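Local structure of EreC (Klebsiella pneumoniae, 6XCQ) at residues 93-98 with 150-155; 109-114 with 137-142. The protein probably inactivates macrolide antibiotics such as erythromycin by hydrolysing the ester bond of their lactone ring, and so confers resistance. The protein carries 1 engineered substitution. All blocks are in the same frame, centred on the assembly; numbering follows the deposited sequence.

Contact 1. Residues 93-98 with 150-155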
loop_
_atom_site.group_PDB
_atom_site.type_symbol
_atom_site.label_atom_id
_atom_site.label_comp_id
_atom_site.label_asym_id
_atom_site.label_seq_id
_atom_site.Cartn_x
_atom_site.Cartn_y
_atom_site.Cartn_z
ATOM N N ASN A 93 -10.683 -8.703 9.723
ATOM C CA ASN A 93 -10.809 -7.772 10.841
ATOM C C ASN A 93 -9.765 -6.660 10.827
ATOM O O ASN A 93 -9.713 -5.867 11.773
ATOM C CB ASN A 93 -10.725 -8.533 12.166
ATOM C CG ASN A 93 -9.525 -9.438 12.228
ATOM O OD1 ASN A 93 -8.448 -9.091 11.740
ATOM N ND2 ASN A 93 -9.698 -10.614 12.825
ATOM N N ALA A 94 -8.939 -6.572 9.790
ATOM C CA ALA A 94 -7.972 -5.494 9.680
ATOM C C ALA A 94 -7.820 -5.106 8.209
ATOM O O ALA A 94 -8.048 -5.921 7.312
ATOM C CB ALA A 94 -6.616 -5.894 10.285
ATOM N N ILE A 95 -7.438 -3.852 7.979
ATOM C CA ILE A 95 -7.151 -3.320 6.650
ATOM C C ILE A 95 -5.791 -2.642 6.692
ATOM O O ILE A 95 -5.545 -1.793 7.555
ATOM C CB ILE A 95 -8.225 -2.318 6.196
ATOM C CG1 ILE A 95 -9.585 -3.025 6.057
ATOM C CG2 ILE A 95 -7.822 -1.664 4.869
ATOM C CD1 ILE A 95 -10.636 -2.175 5.407
ATOM N N GLY A 96 -4.920 -2.988 5.755
ATOM C CA GLY A 96 -3.608 -2.369 5.650
ATOM C C GLY A 96 -3.568 -1.428 4.460
ATOM O O GLY A 96 -4.101 -1.745 3.396
ATOM N N LEU A 97 -2.925 -0.279 4.647
ATOM C CA LEU A 97 -2.843 0.756 3.627
ATOM C C LEU A 97 -1.392 1.125 3.355
ATOM O O LEU A 97 -0.519 1.002 4.225
ATOM C CB LEU A 97 -3.600 2.025 4.062
ATOM C CG LEU A 97 -4.993 1.839 4.662
ATOM C CD1 LEU A 97 -5.438 3.119 5.333
ATOM C CD2 LEU A 97 -5.981 1.453 3.566
ATOM N N GLU A 98 -1.153 1.639 2.147
ATOM C CA GLU A 98 0.130 2.248 1.797
ATOM C C GLU A 98 0.260 3.631 2.449
ATOM O O GLU A 98 0.264 4.677 1.798
ATOM C CB GLU A 98 0.280 2.360 0.283
ATOM C CG GLU A 98 0.277 1.042 -0.477
ATOM C CD GLU A 98 0.497 1.263 -1.970
ATOM O OE1 GLU A 98 -0.468 1.149 -2.769
ATOM O OE2 GLU A 98 1.645 1.572 -2.345
ATOM N N LEU A 150 -12.986 -2.722 12.677
ATOM C CA LEU A 150 -11.815 -3.111 11.907
ATOM C C LEU A 150 -10.594 -2.359 12.409
ATOM O O LEU A 150 -10.678 -1.178 12.752
ATOM C CB LEU A 150 -11.987 -2.805 10.420
ATOM C CG LEU A 150 -13.072 -3.528 9.631
ATOM C CD1 LEU A 150 -12.993 -3.097 8.168
ATOM C CD2 LEU A 150 -12.911 -5.033 9.771
ATOM N N GLN A 151 -9.458 -3.038 12.415
ATOM C CA GLN A 151 -8.181 -2.414 12.720
ATOM C C GLN A 151 -7.576 -1.842 11.439
ATOM O O GLN A 151 -7.441 -2.552 10.441
ATOM C CB GLN A 151 -7.241 -3.448 13.347
ATOM C CG GLN A 151 -5.912 -2.913 13.880
ATOM C CD GLN A 151 -5.051 -4.020 14.490
ATOM O OE1 GLN A 151 -5.539 -5.121 14.757
ATOM N NE2 GLN A 151 -3.769 -3.734 14.703
ATOM N N LEU A 152 -7.221 -0.563 11.465
ATOM C CA LEU A 152 -6.441 0.043 10.392
ATOM C C LEU A 152 -4.958 -0.066 10.706
ATOM O O LEU A 152 -4.531 0.186 11.838
ATOM C CB LEU A 152 -6.797 1.512 10.224
ATOM C CG LEU A 152 -7.802 1.943 9.183
ATOM C CD1 LEU A 152 -7.662 3.429 9.031
ATOM C CD2 LEU A 152 -7.531 1.249 7.866
ATOM N N VAL A 153 -4.173 -0.402 9.679
ATOM C CA VAL A 153 -2.732 -0.624 9.788
ATOM C C VAL A 153 -2.045 0.099 8.635
ATOM O O VAL A 153 -2.441 -0.071 7.479
ATOM C CB VAL A 153 -2.394 -2.129 9.743
ATOM C CG1 VAL A 153 -0.882 -2.349 9.798
ATOM C CG2 VAL A 153 -3.108 -2.885 10.873
ATOM N N GLY A 154 -1.018 0.893 8.937
ATOM C CA GLY A 154 -0.192 1.438 7.883
ATOM C C GLY A 154 0.941 0.462 7.664
ATOM O O GLY A 154 1.724 0.210 8.585
ATOM N N ILE A 155 1.021 -0.154 6.484
ATOM C CA ILE A 155 2.051 -1.156 6.255
ATOM C C ILE A 155 3.275 -0.567 5.579
ATOM O O ILE A 155 4.218 -1.305 5.264
ATOM C CB ILE A 155 1.515 -2.345 5.429
ATOM C CG1 ILE A 155 1.173 -1.896 4.015
ATOM C CG2 ILE A 155 0.313 -2.995 6.108
ATOM C CD1 ILE A 155 0.832 -3.032 3.077
#

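Contact 2. Residues 109-114 with 137-142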
loop_
_atom_site.group_PDB
_atom_site.type_symbol
_atom_site.label_atom_id
_atom_site.label_comp_id
_atom_site.label_asym_id
_atom_site.label_seq_id
_atom_site.Cartn_x
_atom_site.Cartn_y
_atom_site.Cartn_z
ATOM N N GLU A 109 -8.179 7.380 14.312
ATOM C CA GLU A 109 -8.924 8.420 15.015
ATOM C C GLU A 109 -10.116 8.886 14.194
ATOM O O GLU A 109 -11.207 9.103 14.730
ATOM C CB GLU A 109 -8.024 9.618 15.293
ATOM C CG GLU A 109 -7.080 9.503 16.456
ATOM C CD GLU A 109 -6.377 10.818 16.687
ATOM O OE1 GLU A 109 -7.012 11.728 17.265
ATOM O OE2 GLU A 109 -5.212 10.961 16.248
ATOM N N TYR A 110 -9.911 9.084 12.890
ATOM C CA TYR A 110 -11.010 9.476 12.021
ATOM C C TYR A 110 -12.132 8.449 12.064
ATOM O O TYR A 110 -13.298 8.795 12.274
ATOM C CB TYR A 110 -10.500 9.654 10.591
ATOM C CG TYR A 110 -11.597 9.678 9.549
ATOM C CD1 TYR A 110 -12.450 10.783 9.437
ATOM C CD2 TYR A 110 -11.774 8.610 8.672
ATOM C CE1 TYR A 110 -13.457 10.820 8.469
ATOM C CE2 TYR A 110 -12.774 8.640 7.693
ATOM C CZ TYR A 110 -13.611 9.749 7.600
ATOM O OH TYR A 110 -14.606 9.795 6.646
ATOM N N LEU A 111 -11.796 7.173 11.857
ATOM C CA LEU A 111 -12.832 6.144 11.809
ATOM C C LEU A 111 -13.664 6.127 13.083
ATOM O O LEU A 111 -14.895 6.017 13.025
ATOM C CB LEU A 111 -12.206 4.773 11.576
ATOM C CG LEU A 111 -11.636 4.562 10.173
ATOM C CD1 LEU A 111 -11.138 3.131 10.027
ATOM C CD2 LEU A 111 -12.672 4.905 9.103
ATOM N N ASN A 112 -13.011 6.253 14.242
ATOM C CA ASN A 112 -13.677 6.111 15.529
ATOM C C ASN A 112 -14.347 7.390 16.000
ATOM O O ASN A 112 -15.135 7.341 16.949
ATOM C CB ASN A 112 -12.671 5.630 16.577
ATOM C CG ASN A 112 -12.105 4.265 16.248
ATOM O OD1 ASN A 112 -12.851 3.314 16.028
ATOM N ND2 ASN A 112 -10.779 4.163 16.199
ATOM N N SER A 113 -14.066 8.521 15.364
ATOM C CA SER A 113 -14.604 9.795 15.812
ATOM C C SER A 113 -16.087 9.920 15.465
ATOM O O SER A 113 -16.623 9.183 14.633
ATOM C CB SER A 113 -13.835 10.940 15.166
ATOM O OG SER A 113 -14.236 11.064 13.812
ATOM N N THR A 114 -16.750 10.884 16.115
ATOM C CA THR A 114 -18.127 11.238 15.783
ATOM C C THR A 114 -18.552 12.554 16.425
ATOM O O THR A 114 -19.381 13.281 15.870
ATOM C CB THR A 114 -19.101 10.135 16.207
ATOM O OG1 THR A 114 -20.442 10.558 15.936
ATOM C CG2 THR A 114 -18.963 9.826 17.696
ATOM N N ILE A 137 -13.900 7.194 3.603
ATOM C CA ILE A 137 -15.189 7.797 3.934
ATOM C C ILE A 137 -16.278 6.735 3.946
ATOM O O ILE A 137 -17.141 6.717 4.834
ATOM C CB ILE A 137 -15.529 8.934 2.951
ATOM C CG1 ILE A 137 -14.519 10.073 3.055
ATOM C CG2 ILE A 137 -16.944 9.463 3.210
ATOM C CD1 ILE A 137 -14.546 10.989 1.808
ATOM N N TRP A 138 -16.246 5.822 2.972
ATOM C CA TRP A 138 -17.208 4.727 2.968
ATOM C C TRP A 138 -17.024 3.817 4.183
ATOM O O TRP A 138 -17.997 3.459 4.856
ATOM C CB TRP A 138 -17.095 3.925 1.665
ATOM C CG TRP A 138 -17.935 2.705 1.735
ATOM C CD1 TRP A 138 -19.278 2.616 1.492
ATOM C CD2 TRP A 138 -17.507 1.398 2.112
ATOM N NE1 TRP A 138 -19.708 1.324 1.687
ATOM C CE2 TRP A 138 -18.638 0.556 2.064
ATOM C CE3 TRP A 138 -16.275 0.853 2.485
ATOM C CZ2 TRP A 138 -18.572 -0.789 2.380
ATOM C CZ3 TRP A 138 -16.213 -0.481 2.784
ATOM C CH2 TRP A 138 -17.354 -1.293 2.733
ATOM N N ILE A 139 -15.776 3.444 4.488
ATOM C CA ILE A 139 -15.501 2.542 5.610
ATOM C C ILE A 139 -16.104 3.089 6.902
ATOM O O ILE A 139 -16.742 2.358 7.673
ATOM C CB ILE A 139 -13.986 2.324 5.765
ATOM C CG1 ILE A 139 -13.464 1.277 4.782
ATOM C CG2 ILE A 139 -13.644 1.902 7.194
ATOM C CD1 ILE A 139 -11.940 1.151 4.820
ATOM N N LYS A 140 -15.907 4.381 7.156
ATOM C CA LYS A 140 -16.417 4.969 8.393
ATOM C C LYS A 140 -17.934 4.829 8.482
ATOM O O LYS A 140 -18.467 4.429 9.521
ATOM C CB LYS A 140 -15.994 6.436 8.491
ATOM C CG LYS A 140 -16.516 7.169 9.727
ATOM C CD LYS A 140 -15.950 8.585 9.821
ATOM C CE LYS A 140 -16.368 9.293 11.153
ATOM N NZ LYS A 140 -15.695 10.629 11.265
ATOM N N SER A 141 -18.649 5.137 7.396
ATOM C CA SER A 141 -20.099 4.955 7.400
ATOM C C SER A 141 -20.459 3.495 7.596
ATOM O O SER A 141 -21.272 3.149 8.465
ATOM C CB SER A 141 -20.707 5.482 6.099
ATOM O OG SER A 141 -20.259 6.797 5.822
ATOM N N TYR A 142 -19.855 2.625 6.788
ATOM C CA TYR A 142 -20.077 1.185 6.893
ATOM C C TYR A 142 -19.901 0.681 8.326
ATOM O O TYR A 142 -20.729 -0.080 8.840
ATOM C CB TYR A 142 -19.121 0.454 5.949
ATOM C CG TYR A 142 -19.139 -1.046 6.105
ATOM C CD1 TYR A 142 -20.272 -1.787 5.780
ATOM C CD2 TYR A 142 -18.015 -1.726 6.551
ATOM C CE1 TYR A 142 -20.289 -3.161 5.911
ATOM C CE2 TYR A 142 -18.021 -3.105 6.692
ATOM C CZ TYR A 142 -19.162 -3.813 6.369
ATOM O OH TYR A 142 -19.163 -5.176 6.501
HETATM O O HOH W 1 -17.730 8.802 6.554
HETATM O O HOH W 2 -17.084 4.324 12.047
#

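Contact 1. Residues 93-98 with 150-155
Leu-152 CD2 sits in the shallow hollow between Ile-95 and Leu-97, 3.8 Å from Leu-97 CD1 and 4.0 Å from Ile-95 CB. In the alternation of a strand, position 96 faces the other way, and the methyl settles between its two neighbours and reaches Ile-95 O as well. Nearer the start of the strands Leu-150 adds a second bump: its CD1 meets Ile-95 CD1 at 3.7 Å, while CD2 leans over the backbone of Asn-93, 3.6 Å from its CA. With CG anti to the carbonyl carbon (chi1 -64°), the fork of Leu-150 is turned toward the neighbouring strand, one methyl on Ile-95 and the other on Asn-93. These branched aliphatic chains suit a face packed under helices 101-112 and 126-146.

The two segments are parallel neighbours in the mixed central sheet of the esterase, with 151-154 at its margin and 94-97 flanked on its other side by strand 301-304. The chain between them is largely helical, giving a crossover between parallel strands. Five backbone bonds join the pair, from Gln-151 N to Asn-93 O through to Ile-155 N with Leu-97 O, the first nearly straight at 174°.

The other face is flatter. Ala-94 CB is a low knob, 4.0 Å from the CB of Gln-151 at the sheet margin. Beyond it, Ile-155 CG2 lies 4.0 Å from Gly-96 CA, where the missing side chain of glycine permits the methyl to approach the strand. Ile-155 CG1 instead packs against Leu-97 O at 3.4 Å.

Contact 2. Residues 109-114 with 137-142
Over one face of the Tyr-110 ring runs the aliphatic chain of Lys-140. Its CD makes a CH-pi contact, 3.7 Å from the centroid of the Tyr-110 ring and 24° off the normal, displaced toward the rim where the hydroxyl is attached. At the edge, near the ring plane, lies the backbone of Ile-137: Tyr-110 OH is 3.4 Å from Ile-137 CA, and a water links this hydroxyl to Ile-137 O.

Lys-140 is fully extended, with CG anti to the backbone N (chi1 178°), and this extended chain reaches from helix 126-146 to the end of helix 101-112. Lys-140 and Leu-111 lie alongside each other, pointing opposite ways, with Lys-140 CB 3.7 Å from Leu-111 CD2. The same leucine methyl also touches Ile-139 CG2, forming a small apolar patch on the side of the contact nearer the sheet. A second water lies within hydrogen-bonding distance of Leu-111 O and Lys-140 O.

At the far end Lys-140 NZ gives a weak hydrogen bond of 3.2 Å to Tyr-110 O, a carbonyl in the last turn of helix 101-112. Ser-113, just beyond that helix, donates to the same oxygen from both its backbone N and its OG; both come from one face of the carbonyl plane. Lysine fits here because its methylenes pack on the aromatic face while its ammonium meets the carbonyl end of a helix, whose partial negative charge would probably favour the protonated amine.

Contact 1 joins two strands about 10 Å from the centre of the chain; contact 2, centred about 19 Å out, joins the C-terminal end of helix 101-112 to the body of helix 126-146. Both are only partly buried, contact 2 being the more peripheral. Along the chain contact 2 is nested within the loop that contact 1 closes: helix 101-112 follows strand 94-97, and helix 126-146 precedes strand 151-154. The layers meet through aliphatic packing, with Ile-95 CD1 3.6 Å from Ile-139 CD1, and Leu-152 CD1 likewise against Leu-111 CD1. The strand pair relies on regular backbone bonding and leucine-isoleucine packing; the helix pair mixes apolar contacts with an ammonium group, a tyrosine and waters.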